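Local coordinates for acyl-coenzyme A oxidase acox-1.1 (PDB 5K3H), which catalyses the FAD-dependent desaturation of fatty acyl-CoA thioesters to (2E)-enoyl-CoA, the first step of peroxisomal beta-oxidation, with reduction of oxygen to hydrogen peroxide, at residues T148-E153 / N198-V203; H216-P221 / Y258-T263; G191-S196 / I234-I239; F176-P181 / L253-Y258; T152-G157 / P181-L186. All blocks are in the same frame, centred on the assembly; numbering follows the deposited sequence.

Interaction 1: residues T148-E153 / N198-V203; sequences TYAQTE and NYAVVV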
# COMPACT_ATOMS: atom_id res chain seq x y z
N THR B 148 17.88 -22.18 -8.10
CA THR B 148 17.26 -20.89 -8.33
C THR B 148 17.98 -20.26 -9.52
O THR B 148 18.86 -20.87 -10.14
CB THR B 148 17.31 -20.03 -7.05
OG1 THR B 148 16.67 -18.77 -7.27
CG2 THR B 148 18.76 -19.81 -6.62
N TYR B 149 17.59 -19.03 -9.85
CA TYR B 149 18.16 -18.30 -10.97
C TYR B 149 18.75 -17.01 -10.41
O TYR B 149 18.05 -16.25 -9.74
CB TYR B 149 17.07 -18.03 -12.02
CG TYR B 149 17.56 -17.44 -13.31
CD1 TYR B 149 18.00 -18.26 -14.32
CD2 TYR B 149 17.56 -16.07 -13.53
CE1 TYR B 149 18.45 -17.75 -15.52
CE2 TYR B 149 18.01 -15.55 -14.74
CZ TYR B 149 18.46 -16.40 -15.73
OH TYR B 149 18.91 -15.92 -16.93
N ALA B 150 20.03 -16.79 -10.63
CA ALA B 150 20.76 -15.73 -9.92
C ALA B 150 21.25 -14.72 -10.94
O ALA B 150 22.28 -14.94 -11.59
CB ALA B 150 21.91 -16.31 -9.10
N GLN B 151 20.51 -13.63 -11.10
CA GLN B 151 20.87 -12.60 -12.07
C GLN B 151 21.14 -11.26 -11.41
O GLN B 151 22.23 -10.69 -11.58
CB GLN B 151 19.76 -12.48 -13.13
CG GLN B 151 20.02 -11.41 -14.16
CD GLN B 151 18.91 -11.37 -15.18
OE1 GLN B 151 18.26 -10.34 -15.39
NE2 GLN B 151 18.68 -12.51 -15.84
N THR B 152 20.19 -10.73 -10.66
CA THR B 152 20.30 -9.36 -10.20
C THR B 152 21.41 -9.22 -9.16
O THR B 152 21.68 -10.12 -8.36
CB THR B 152 18.98 -8.89 -9.62
OG1 THR B 152 18.71 -9.63 -8.44
CG2 THR B 152 17.85 -9.08 -10.63
N GLU B 153 22.04 -8.06 -9.17
CA GLU B 153 23.16 -7.78 -8.31
C GLU B 153 22.82 -6.61 -7.40
O GLU B 153 21.89 -5.84 -7.67
CB GLU B 153 24.40 -7.47 -9.15
CG GLU B 153 24.93 -8.69 -9.83
CD GLU B 153 25.98 -8.37 -10.86
OE1 GLU B 153 26.37 -7.18 -10.95
OE2 GLU B 153 26.41 -9.31 -11.57
N ASN B 198 21.05 -25.47 -3.38
CA ASN B 198 22.43 -25.91 -3.49
C ASN B 198 23.00 -25.74 -4.89
O ASN B 198 24.21 -25.88 -5.06
CB ASN B 198 22.59 -27.37 -3.01
CG ASN B 198 21.51 -28.31 -3.52
OD1 ASN B 198 20.85 -28.08 -4.53
ND2 ASN B 198 21.32 -29.39 -2.78
N TYR B 199 22.17 -25.41 -5.87
CA TYR B 199 22.61 -25.06 -7.22
C TYR B 199 21.98 -23.73 -7.62
O TYR B 199 20.98 -23.30 -7.03
CB TYR B 199 22.25 -26.16 -8.22
CG TYR B 199 23.17 -27.37 -8.13
CD1 TYR B 199 23.09 -28.25 -7.04
CD2 TYR B 199 24.08 -27.66 -9.15
CE1 TYR B 199 23.93 -29.35 -6.94
CE2 TYR B 199 24.91 -28.75 -9.06
CZ TYR B 199 24.83 -29.61 -7.96
OH TYR B 199 25.66 -30.71 -7.88
N ALA B 200 22.57 -23.07 -8.61
CA ALA B 200 21.92 -21.94 -9.25
C ALA B 200 22.36 -21.82 -10.70
O ALA B 200 23.50 -22.14 -11.04
CB ALA B 200 22.22 -20.62 -8.53
N VAL B 201 21.47 -21.36 -11.56
CA VAL B 201 21.89 -20.86 -12.86
C VAL B 201 22.26 -19.39 -12.66
O VAL B 201 21.43 -18.58 -12.25
CB VAL B 201 20.78 -21.02 -13.92
CG1 VAL B 201 21.21 -20.39 -15.24
CG2 VAL B 201 20.39 -22.50 -14.11
N VAL B 202 23.51 -19.04 -12.95
CA VAL B 202 24.07 -17.74 -12.60
C VAL B 202 24.36 -16.98 -13.89
O VAL B 202 24.91 -17.55 -14.84
CB VAL B 202 25.33 -17.90 -11.74
CG1 VAL B 202 26.01 -16.55 -11.49
CG2 VAL B 202 24.97 -18.58 -10.44
N VAL B 203 23.98 -15.70 -13.92
CA VAL B 203 24.24 -14.83 -15.06
C VAL B 203 25.50 -14.02 -14.77
O VAL B 203 25.63 -13.43 -13.69
CB VAL B 203 23.04 -13.94 -15.37
CG1 VAL B 203 23.32 -13.10 -16.59
CG2 VAL B 203 21.81 -14.79 -15.62
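Tyr-149 and Ala-150 pair with Val-201 and Val-202 in register as two parallel beta strands, part of the mixed sheet in the middle, beta-rich domain of the acyl-CoA oxidase fold. The strand directions differ by 27°, and the pairing is tightest around Ala-150. There Ala-150 is held through both its N-H and its C=O: its N donates to Val-201 O at 2.8 Å in a nearly straight bond (170° at the hydrogen), and its O accepts from Val-203 N at 3.0 Å. At the other end the join slackens. Thr-148 O still takes Val-201 N, but the approach of Thr-148 N to Tyr-199 O, at 3.5 Å, is weak, while Thr-148 OG1 is bonded to Gly-191 O. The side chains divide between two faces. Ala-150 CB lies 4.0 Å from Val-202 CG2 on a buried face where Val-220 also packs on Val-202. On the other face Tyr-149 is partly exposed. With CG anti to its backbone N (chi1 -172°), its ring reaches past Val-201 to Val-203, and helix 114-127 covers part of it through Met-119 and Ala-123. Residues 149-152 contribute to an FAD site shared with the second subunit. Val-203 CG2 packs against both the phenol end of Tyr-149 (OH at 3.4 Å, CZ at 3.7 Å) and Gln-151, whose NE2 is 3.9 Å away.

Interaction 2: residues H216-P221 / Y258-T263; sequences HTFMVP and YRIPRT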
# COMPACT_ATOMS: atom_id res chain seq x y z
N HIS B 216 26.04 -14.41 -20.15
CA HIS B 216 25.75 -15.81 -20.43
C HIS B 216 25.39 -16.51 -19.12
O HIS B 216 25.62 -15.98 -18.03
CB HIS B 216 26.96 -16.49 -21.08
CG HIS B 216 27.22 -16.05 -22.48
ND1 HIS B 216 27.70 -14.80 -22.79
CD2 HIS B 216 27.07 -16.70 -23.66
CE1 HIS B 216 27.85 -14.70 -24.10
NE2 HIS B 216 27.47 -15.83 -24.66
N THR B 217 24.82 -17.71 -19.22
CA THR B 217 24.36 -18.41 -18.03
C THR B 217 25.12 -19.71 -17.80
O THR B 217 25.47 -20.44 -18.74
CB THR B 217 22.82 -18.66 -18.08
OG1 THR B 217 22.49 -19.46 -19.21
CG2 THR B 217 22.07 -17.34 -18.17
N PHE B 218 25.35 -20.01 -16.52
CA PHE B 218 26.21 -21.10 -16.11
C PHE B 218 25.54 -21.89 -15.00
O PHE B 218 24.95 -21.31 -14.08
CB PHE B 218 27.59 -20.61 -15.60
CG PHE B 218 28.34 -19.74 -16.58
CD1 PHE B 218 29.28 -20.30 -17.44
CD2 PHE B 218 28.04 -18.40 -16.72
CE1 PHE B 218 29.95 -19.52 -18.36
CE2 PHE B 218 28.72 -17.61 -17.63
CZ PHE B 218 29.67 -18.18 -18.45
N MET B 219 25.65 -23.21 -15.08
CA MET B 219 25.24 -24.05 -13.96
C MET B 219 26.34 -23.96 -12.90
O MET B 219 27.51 -24.14 -13.22
CB MET B 219 25.01 -25.49 -14.41
CG MET B 219 24.63 -26.43 -13.28
SD MET B 219 23.09 -25.94 -12.44
CE MET B 219 21.92 -26.46 -13.68
N VAL B 220 25.96 -23.62 -11.67
CA VAL B 220 26.92 -23.36 -10.60
C VAL B 220 26.54 -24.13 -9.34
O VAL B 220 25.46 -23.91 -8.79
CB VAL B 220 27.05 -21.86 -10.28
CG1 VAL B 220 28.12 -21.64 -9.22
CG2 VAL B 220 27.37 -21.07 -11.52
N PRO B 221 27.36 -25.08 -8.87
CA PRO B 221 27.14 -25.65 -7.54
C PRO B 221 27.51 -24.65 -6.47
O PRO B 221 28.56 -24.00 -6.54
CB PRO B 221 28.06 -26.87 -7.50
CG PRO B 221 29.06 -26.65 -8.55
CD PRO B 221 28.48 -25.73 -9.59
N TYR B 258 36.01 -18.58 -8.41
CA TYR B 258 35.36 -19.88 -8.26
C TYR B 258 35.30 -20.61 -9.59
O TYR B 258 34.68 -20.12 -10.54
CB TYR B 258 33.95 -19.69 -7.70
CG TYR B 258 33.18 -20.94 -7.34
CD1 TYR B 258 33.44 -21.63 -6.17
CD2 TYR B 258 32.18 -21.40 -8.17
CE1 TYR B 258 32.71 -22.77 -5.84
CE2 TYR B 258 31.45 -22.53 -7.87
CZ TYR B 258 31.71 -23.21 -6.70
OH TYR B 258 30.97 -24.34 -6.41
N ARG B 259 35.89 -21.81 -9.64
CA ARG B 259 36.13 -22.53 -10.89
C ARG B 259 35.08 -23.61 -11.16
O ARG B 259 34.80 -24.44 -10.29
CB ARG B 259 37.52 -23.16 -10.88
CG ARG B 259 38.63 -22.13 -10.91
CD ARG B 259 40.04 -22.74 -10.96
NE ARG B 259 40.99 -21.67 -11.24
CZ ARG B 259 41.54 -21.45 -12.43
NH1 ARG B 259 41.29 -22.24 -13.47
NH2 ARG B 259 42.37 -20.42 -12.57
N ILE B 260 34.53 -23.60 -12.38
CA ILE B 260 33.57 -24.60 -12.85
C ILE B 260 34.02 -25.08 -14.23
O ILE B 260 34.73 -24.34 -14.95
CB ILE B 260 32.13 -24.05 -12.87
CG1 ILE B 260 31.98 -22.88 -13.84
CG2 ILE B 260 31.69 -23.62 -11.47
CD1 ILE B 260 30.56 -22.33 -13.91
N PRO B 261 33.68 -26.31 -14.63
CA PRO B 261 34.10 -26.83 -15.94
C PRO B 261 33.57 -25.99 -17.09
O PRO B 261 32.57 -25.28 -16.98
CB PRO B 261 33.52 -28.24 -15.98
CG PRO B 261 33.31 -28.62 -14.54
CD PRO B 261 33.05 -27.35 -13.79
N ARG B 262 34.26 -26.09 -18.23
CA ARG B 262 33.81 -25.42 -19.44
C ARG B 262 32.36 -25.75 -19.76
O ARG B 262 31.59 -24.87 -20.18
CB ARG B 262 34.69 -25.80 -20.64
CG ARG B 262 34.39 -24.97 -21.88
CD ARG B 262 35.06 -25.45 -23.13
NE ARG B 262 34.31 -26.49 -23.83
CZ ARG B 262 34.56 -27.79 -23.73
NH1 ARG B 262 35.55 -28.22 -22.95
NH2 ARG B 262 33.83 -28.66 -24.42
N THR B 263 31.97 -27.01 -19.58
CA THR B 263 30.64 -27.47 -19.98
C THR B 263 29.54 -27.08 -19.01
O THR B 263 28.38 -27.44 -19.25
CB THR B 263 30.65 -28.99 -20.17
OG1 THR B 263 31.19 -29.60 -18.99
CG2 THR B 263 31.49 -29.39 -21.38
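Tyr-258 holds CG anti to its backbone N (chi1 -174°), which carries the ring to Val-220 and Pro-221, while Ile-260 places CG1 in the crowded position between its backbone N and carbonyl carbon (chi1 63°) and sends an extended arm toward 216-221. The tip of that arm does most of the touching: Ile-260 CD1 lies 3.8 Å from Phe-218 CB and 3.6 Å from Met-219 O, with Val-220 CG2 a little farther off. Val-220 divides its branches between the two partners, since its other methyl, CG1, meets Tyr-258 CE2 at 3.7 Å. Strands 216-221 and 258-261 are not paired here. Their segment axes stand 8.2 Å apart at 114°, a steep crossing in which side chains, rather than backbone hydrogen bonds, span the interval, in keeping with the curved beta domain between the helical domains of acyl-CoA oxidases. Strand 175-179 adds to this core through Leu-178, which packs on Val-220 and Ile-260, and through Phe-176, whose ring meets that of Phe-218. Tyr-258 OH approaches Pro-221 O so closely that the modelled distance and the bond it suggests are doubtful; the Pro-221 ring crosses obliquely beside it, its CG 3.7 Å from Tyr-258 OH.

Interaction 3: residues G191-S196 / I234-I239; sequences GNLGKS and ITIGDI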
# COMPACT_ATOMS: atom_id res chain seq x y z
N GLY B 191 15.43 -15.47 -5.33
CA GLY B 191 14.63 -16.16 -4.33
C GLY B 191 15.20 -17.53 -4.04
O GLY B 191 15.80 -18.18 -4.91
N ASN B 192 15.10 -17.94 -2.77
CA ASN B 192 15.53 -19.25 -2.29
C ASN B 192 17.03 -19.49 -2.48
O ASN B 192 17.48 -20.64 -2.39
CB ASN B 192 14.72 -20.37 -2.94
CG ASN B 192 13.25 -20.21 -2.68
OD1 ASN B 192 12.45 -20.20 -3.61
ND2 ASN B 192 12.89 -20.05 -1.41
N LEU B 193 17.79 -18.42 -2.76
CA LEU B 193 19.23 -18.50 -2.96
C LEU B 193 20.00 -18.48 -1.65
O LEU B 193 21.12 -19.00 -1.58
CB LEU B 193 19.69 -17.33 -3.84
CG LEU B 193 21.21 -17.17 -4.03
CD1 LEU B 193 21.83 -18.41 -4.67
CD2 LEU B 193 21.57 -15.91 -4.83
N GLY B 194 19.44 -17.87 -0.60
CA GLY B 194 20.23 -17.59 0.58
C GLY B 194 20.53 -18.83 1.40
O GLY B 194 21.64 -18.98 1.92
N LYS B 195 19.55 -19.72 1.54
CA LYS B 195 19.64 -20.84 2.47
C LYS B 195 19.23 -22.19 1.89
O LYS B 195 19.78 -23.22 2.28
CB LYS B 195 18.79 -20.54 3.70
CG LYS B 195 19.31 -19.40 4.52
CD LYS B 195 20.71 -19.77 5.03
CE LYS B 195 21.44 -18.59 5.63
NZ LYS B 195 22.76 -18.98 6.21
N SER B 196 18.29 -22.20 0.93
CA SER B 196 17.64 -23.43 0.46
C SER B 196 18.37 -24.07 -0.71
O SER B 196 18.52 -25.30 -0.75
CB SER B 196 16.19 -23.15 0.03
OG SER B 196 15.40 -22.63 1.08
N ILE B 234 32.68 -19.56 -2.09
CA ILE B 234 31.27 -19.17 -2.17
C ILE B 234 30.89 -18.42 -0.91
O ILE B 234 30.91 -18.99 0.19
CB ILE B 234 30.37 -20.39 -2.36
CG1 ILE B 234 30.69 -21.06 -3.70
CG2 ILE B 234 28.91 -20.02 -2.21
CD1 ILE B 234 30.33 -20.24 -4.90
N THR B 235 30.47 -17.16 -1.08
CA THR B 235 29.84 -16.34 -0.04
C THR B 235 28.35 -16.28 -0.35
O THR B 235 27.95 -15.80 -1.41
CB THR B 235 30.42 -14.93 -0.00
OG1 THR B 235 31.84 -15.00 0.19
CG2 THR B 235 29.80 -14.15 1.14
N ILE B 236 27.53 -16.75 0.58
CA ILE B 236 26.12 -17.00 0.32
C ILE B 236 25.39 -16.81 1.62
O ILE B 236 25.94 -17.06 2.70
CB ILE B 236 25.91 -18.41 -0.27
CG1 ILE B 236 24.48 -18.59 -0.79
CG2 ILE B 236 26.32 -19.51 0.73
CD1 ILE B 236 24.38 -19.74 -1.77
N GLY B 237 24.17 -16.28 1.55
CA GLY B 237 23.40 -16.09 2.76
C GLY B 237 22.10 -15.39 2.44
O GLY B 237 21.84 -15.00 1.30
N ASP B 238 21.29 -15.24 3.49
CA ASP B 238 19.98 -14.62 3.37
C ASP B 238 20.13 -13.11 3.48
O ASP B 238 20.92 -12.61 4.27
CB ASP B 238 19.06 -15.13 4.48
CG ASP B 238 17.65 -14.61 4.33
OD1 ASP B 238 16.96 -15.11 3.41
OD2 ASP B 238 17.24 -13.73 5.12
N ILE B 239 19.34 -12.37 2.69
CA ILE B 239 19.46 -10.91 2.66
C ILE B 239 18.63 -10.22 3.74
O ILE B 239 18.68 -8.98 3.84
CB ILE B 239 19.10 -10.32 1.28
CG1 ILE B 239 17.64 -10.56 0.91
CG2 ILE B 239 20.04 -10.85 0.21
CD1 ILE B 239 17.16 -9.79 -0.34
O HOH W 1 24.74 -19.30 4.65
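Lys-195 NZ is gripped by a water 2.5 Å away (a short modelled distance, to be taken with caution) and by Thr-652 O of the second subunit, and the same water donates to Ile-236 O at 3.2 Å, bridging loop 191-196 to strand 234-238. The lysine chain reaches this spot by bending at chi2 (-61°), after which it runs extended, its CE passing 4.0 Å from Asp-238 N. The direct contact between the two segments is packing of backbone and apolar groups. Gly-194 lies close against the strand: its CA comes to 3.1 Å from Gly-237 O. In return Gly-237 CA points a CA-H...O contact at Gly-194 O (3.5 Å), a carbonyl that also accepts from Arg-223 NH2. Ile-236 sets CG1 anti to its backbone N (chi1 -170°), and this brings CD1 to 3.3 Å from Leu-193 O. The two side chains cross obliquely, Ile-236 CD1 lying 4.1 Å from Leu-193 CD1. In a second shell, Asp-249 OD2 accepts from both Lys-195 N and Ser-196 N. Asp-238 O is bonded to Asn-650 ND2 of the second subunit, so both segments reach the dimer interface. The loop begins at Gly-191, an FAD-binding residue, and the arrangement joins an outer strand, within this chain, of the three-stranded antiparallel sheet to a loop of the flavin site shared between the subunits.

Interaction 4: residues F176-P181 / L253-Y258; sequences FVLHTP and LGFNNY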
# COMPACT_ATOMS: atom_id res chain seq x y z
N PHE B 176 35.74 -22.15 -16.37
CA PHE B 176 35.33 -20.77 -16.13
C PHE B 176 35.64 -20.38 -14.69
O PHE B 176 35.40 -21.17 -13.77
CB PHE B 176 33.85 -20.56 -16.44
CG PHE B 176 33.57 -20.56 -17.92
CD1 PHE B 176 33.76 -19.41 -18.67
CD2 PHE B 176 33.20 -21.72 -18.56
CE1 PHE B 176 33.55 -19.40 -20.02
CE2 PHE B 176 32.99 -21.73 -19.92
CZ PHE B 176 33.15 -20.55 -20.65
N VAL B 177 36.22 -19.19 -14.51
CA VAL B 177 36.54 -18.66 -13.19
C VAL B 177 35.49 -17.58 -12.91
O VAL B 177 35.48 -16.54 -13.56
CB VAL B 177 37.95 -18.06 -13.13
CG1 VAL B 177 38.14 -17.23 -11.89
CG2 VAL B 177 39.04 -19.13 -13.24
N LEU B 178 34.59 -17.83 -11.96
CA LEU B 178 33.55 -16.87 -11.61
C LEU B 178 34.09 -15.93 -10.55
O LEU B 178 34.81 -16.36 -9.64
CB LEU B 178 32.30 -17.58 -11.09
CG LEU B 178 31.20 -18.07 -12.06
CD1 LEU B 178 31.75 -18.62 -13.35
CD2 LEU B 178 30.39 -19.16 -11.37
N HIS B 179 33.79 -14.63 -10.68
CA HIS B 179 34.34 -13.71 -9.70
C HIS B 179 33.41 -12.55 -9.41
O HIS B 179 32.78 -11.99 -10.32
CB HIS B 179 35.70 -13.16 -10.16
CG HIS B 179 36.45 -12.48 -9.07
ND1 HIS B 179 36.82 -13.12 -7.91
CD2 HIS B 179 36.88 -11.20 -8.95
CE1 HIS B 179 37.46 -12.27 -7.12
NE2 HIS B 179 37.51 -11.10 -7.73
N THR B 180 33.35 -12.16 -8.14
CA THR B 180 32.59 -11.00 -7.72
C THR B 180 33.58 -9.91 -7.33
O THR B 180 34.13 -9.93 -6.21
CB THR B 180 31.67 -11.36 -6.55
OG1 THR B 180 30.82 -12.43 -6.94
CG2 THR B 180 30.82 -10.17 -6.12
N PRO B 181 33.89 -8.96 -8.22
CA PRO B 181 34.99 -8.04 -7.92
C PRO B 181 34.69 -7.04 -6.82
O PRO B 181 35.60 -6.69 -6.07
CB PRO B 181 35.25 -7.35 -9.27
CG PRO B 181 34.03 -7.53 -10.06
CD PRO B 181 33.41 -8.82 -9.61
N LEU B 253 25.12 -13.66 -3.01
CA LEU B 253 26.08 -14.64 -3.50
C LEU B 253 27.29 -13.95 -4.09
O LEU B 253 27.16 -13.14 -5.01
CB LEU B 253 25.44 -15.54 -4.57
CG LEU B 253 26.32 -16.51 -5.38
CD1 LEU B 253 26.97 -17.56 -4.49
CD2 LEU B 253 25.49 -17.16 -6.48
N GLY B 254 28.47 -14.32 -3.59
CA GLY B 254 29.72 -13.83 -4.13
C GLY B 254 30.68 -14.97 -4.41
O GLY B 254 30.65 -16.00 -3.74
N PHE B 255 31.50 -14.78 -5.43
CA PHE B 255 32.49 -15.76 -5.86
C PHE B 255 33.88 -15.17 -5.68
O PHE B 255 34.13 -14.01 -6.07
CB PHE B 255 32.32 -16.13 -7.32
CG PHE B 255 30.94 -16.56 -7.68
CD1 PHE B 255 30.51 -17.86 -7.42
CD2 PHE B 255 30.06 -15.66 -8.29
CE1 PHE B 255 29.23 -18.27 -7.74
CE2 PHE B 255 28.77 -16.05 -8.62
CZ PHE B 255 28.35 -17.36 -8.35
N ASN B 256 34.79 -15.97 -5.12
CA ASN B 256 36.22 -15.63 -5.04
C ASN B 256 36.97 -16.56 -5.98
O ASN B 256 37.41 -17.64 -5.59
CB ASN B 256 36.74 -15.75 -3.60
CG ASN B 256 38.17 -15.26 -3.44
OD1 ASN B 256 38.72 -14.59 -4.33
ND2 ASN B 256 38.78 -15.55 -2.27
N ASN B 257 37.10 -16.14 -7.24
CA ASN B 257 37.77 -16.91 -8.30
C ASN B 257 37.33 -18.38 -8.27
O ASN B 257 38.13 -19.30 -8.12
CB ASN B 257 39.29 -16.76 -8.19
CG ASN B 257 39.76 -15.34 -8.57
OD1 ASN B 257 39.46 -14.84 -9.66
ND2 ASN B 257 40.50 -14.69 -7.65
N TYR B 258 36.01 -18.58 -8.41
CA TYR B 258 35.36 -19.88 -8.26
C TYR B 258 35.30 -20.61 -9.59
O TYR B 258 34.68 -20.12 -10.54
CB TYR B 258 33.95 -19.69 -7.70
CG TYR B 258 33.18 -20.94 -7.34
CD1 TYR B 258 33.44 -21.63 -6.17
CD2 TYR B 258 32.18 -21.40 -8.17
CE1 TYR B 258 32.71 -22.77 -5.84
CE2 TYR B 258 31.45 -22.53 -7.87
CZ TYR B 258 31.71 -23.21 -6.70
OH TYR B 258 30.97 -24.34 -6.41
O HOH W 2 35.12 -12.38 -3.99
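Leu-178 faces both Asn-257 and Tyr-258 across a G1 beta bulge, at the point where the chain leaves strand 251-255 and joins the antiparallel partner of strand 175-179. Backbone bonds fix the pairing: Leu-178 N donates to Tyr-258 O at 2.7 Å, Tyr-258 N returns a bond to Leu-178 O, and Thr-180 N donates to Phe-255 O. Asn-257, the bulge residue, has positive backbone angles (phi 45°, psi 58°). Two side chains accept from the opposing backbone. His-179 ND1 takes Asn-257 N at 3.1 Å, close to the ring plane, consistent with an unprotonated ND1. Thr-180 OG1 accepts Phe-255 N at 2.9 Å. A water bonded to Phe-255 O makes a weak link to Thr-180 O. Apolar packing falls on the buried side, where Leu-178 lies over one face of the Phe-255 ring, CB 3.8 Å from Phe-255 CG. Farther out, Leu-178 CD2 makes a CH-pi contact 4.1 Å from the Phe-255 ring centroid, 17° off the normal.

Interaction 5: residues T152-G157 / P181-L186; sequences TEMGHG and PKITAL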
# COMPACT_ATOMS: atom_id res chain seq x y z
N THR B 152 20.19 -10.73 -10.66
CA THR B 152 20.30 -9.36 -10.20
C THR B 152 21.41 -9.22 -9.16
O THR B 152 21.68 -10.12 -8.36
CB THR B 152 18.98 -8.89 -9.62
OG1 THR B 152 18.71 -9.63 -8.44
CG2 THR B 152 17.85 -9.08 -10.63
N GLU B 153 22.04 -8.06 -9.17
CA GLU B 153 23.16 -7.78 -8.31
C GLU B 153 22.82 -6.61 -7.40
O GLU B 153 21.89 -5.84 -7.67
CB GLU B 153 24.40 -7.47 -9.15
CG GLU B 153 24.93 -8.69 -9.83
CD GLU B 153 25.98 -8.37 -10.86
OE1 GLU B 153 26.37 -7.18 -10.95
OE2 GLU B 153 26.41 -9.31 -11.57
N MET B 154 23.55 -6.54 -6.29
CA MET B 154 23.40 -5.48 -5.30
C MET B 154 23.33 -4.10 -5.96
O MET B 154 22.41 -3.32 -5.68
CB MET B 154 24.55 -5.57 -4.30
CG MET B 154 24.86 -4.31 -3.50
SD MET B 154 24.38 -4.42 -1.78
CE MET B 154 25.70 -5.36 -1.10
N GLY B 155 24.24 -3.80 -6.87
CA GLY B 155 24.30 -2.52 -7.53
C GLY B 155 23.64 -2.44 -8.88
O GLY B 155 23.71 -1.39 -9.51
N HIS B 156 23.03 -3.52 -9.34
CA HIS B 156 22.39 -3.51 -10.65
C HIS B 156 21.24 -4.50 -10.75
O HIS B 156 21.43 -5.71 -10.65
CB HIS B 156 23.41 -3.81 -11.74
CG HIS B 156 24.68 -3.02 -11.62
ND1 HIS B 156 24.84 -1.77 -12.17
CD2 HIS B 156 25.86 -3.31 -11.01
CE1 HIS B 156 26.05 -1.32 -11.91
NE2 HIS B 156 26.69 -2.24 -11.20
N GLY B 157 20.04 -3.97 -10.97
CA GLY B 157 18.87 -4.81 -11.11
C GLY B 157 18.43 -4.96 -12.55
O GLY B 157 18.17 -6.07 -13.03
N PRO B 181 33.89 -8.96 -8.22
CA PRO B 181 34.99 -8.04 -7.92
C PRO B 181 34.69 -7.04 -6.82
O PRO B 181 35.60 -6.69 -6.07
CB PRO B 181 35.25 -7.35 -9.27
CG PRO B 181 34.03 -7.53 -10.06
CD PRO B 181 33.41 -8.82 -9.61
N LYS B 182 33.43 -6.65 -6.62
CA LYS B 182 33.09 -5.65 -5.62
C LYS B 182 31.83 -6.05 -4.90
O LYS B 182 31.11 -6.97 -5.32
CB LYS B 182 32.79 -4.26 -6.18
CG LYS B 182 33.89 -3.49 -6.77
CD LYS B 182 33.34 -2.11 -7.14
CE LYS B 182 32.50 -2.12 -8.42
NZ LYS B 182 32.03 -0.74 -8.76
N ILE B 183 31.58 -5.34 -3.80
CA ILE B 183 30.37 -5.53 -3.02
C ILE B 183 29.13 -5.38 -3.90
O ILE B 183 28.22 -6.21 -3.85
CB ILE B 183 30.34 -4.54 -1.83
CG1 ILE B 183 29.12 -4.80 -0.94
CG2 ILE B 183 30.38 -3.08 -2.29
CD1 ILE B 183 29.25 -4.20 0.45
N THR B 184 29.11 -4.36 -4.77
CA THR B 184 27.95 -4.09 -5.61
C THR B 184 27.73 -5.18 -6.66
O THR B 184 26.68 -5.17 -7.32
CB THR B 184 28.08 -2.74 -6.33
OG1 THR B 184 29.30 -2.69 -7.09
CG2 THR B 184 28.05 -1.58 -5.35
N ALA B 185 28.69 -6.09 -6.84
CA ALA B 185 28.62 -7.20 -7.78
C ALA B 185 28.02 -8.45 -7.18
O ALA B 185 27.77 -9.42 -7.91
CB ALA B 185 30.01 -7.53 -8.34
N LEU B 186 27.82 -8.49 -5.86
CA LEU B 186 27.11 -9.60 -5.26
C LEU B 186 25.83 -9.85 -6.01
O LEU B 186 25.13 -8.91 -6.38
CB LEU B 186 26.78 -9.30 -3.80
CG LEU B 186 27.89 -9.31 -2.74
CD1 LEU B 186 27.42 -8.59 -1.49
CD2 LEU B 186 28.37 -10.75 -2.42
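A type I turn from Glu-153 to His-156 presents two successive N-H groups to the 3-10 segment 183-185 and Leu-186 after it: Met-154 N bonds to Leu-186 O and Gly-155 N to Thr-184 O, each at 2.8 Å. The first donor lies nearly in line with its C=O, the second on a lone pair. Met-154, bent at chi2 (108°) and chi3 (79°), brings CE to 3.5 Å from Ile-183 CG1 and 3.7 Å from Leu-186 CD1. Glu-153 runs extended past the peptide of Ala-185, CG 3.5 Å from Ala-185 O. Its buried carboxylate is satisfied elsewhere: OE1 accepts from Glu-164 N, and OE2 meets Lys-187 NZ in a salt bridge and Thr-165 OG1. Thr-184 OG1 is hydrogen-bonded to Glu-164 OE1. Tyr-637 of the second subunit packs on Met-154, Ile-183 and Thr-184, and Met-154 O accepts from that subunit's His-412 NE2 and Arg-320 NH1. Thr-152, Gly-157 and that Arg-320 bind FAD, so this turn belongs to the flavin site built across the dimer interface.

In the fold
From the N terminus, interactions 1 and 5 open together, sharing Thr-152 and Glu-153. Interaction 5 closes first, at 181-186, joining the loops after strands 147-150 and 175-179; interaction 1 closes later, at strand 199-208. Interaction 4 opens at 176-181, shares Pro-181 with interaction 5, and crosses both. Within its span, interaction 3 opens at 191-196 and closes at 234-239, crossing interaction 1. Interaction 2 starts at 216-221, crosses interactions 3 and 4, shares Tyr-258 with the latter and closes last. Interactions 1 and 4 pair strands of the mixed sheet, interaction 2 packs two of its strands across each other, interactions 3 and 4 attach the small antiparallel sheet, and interactions 3 and 5 touch the second subunit.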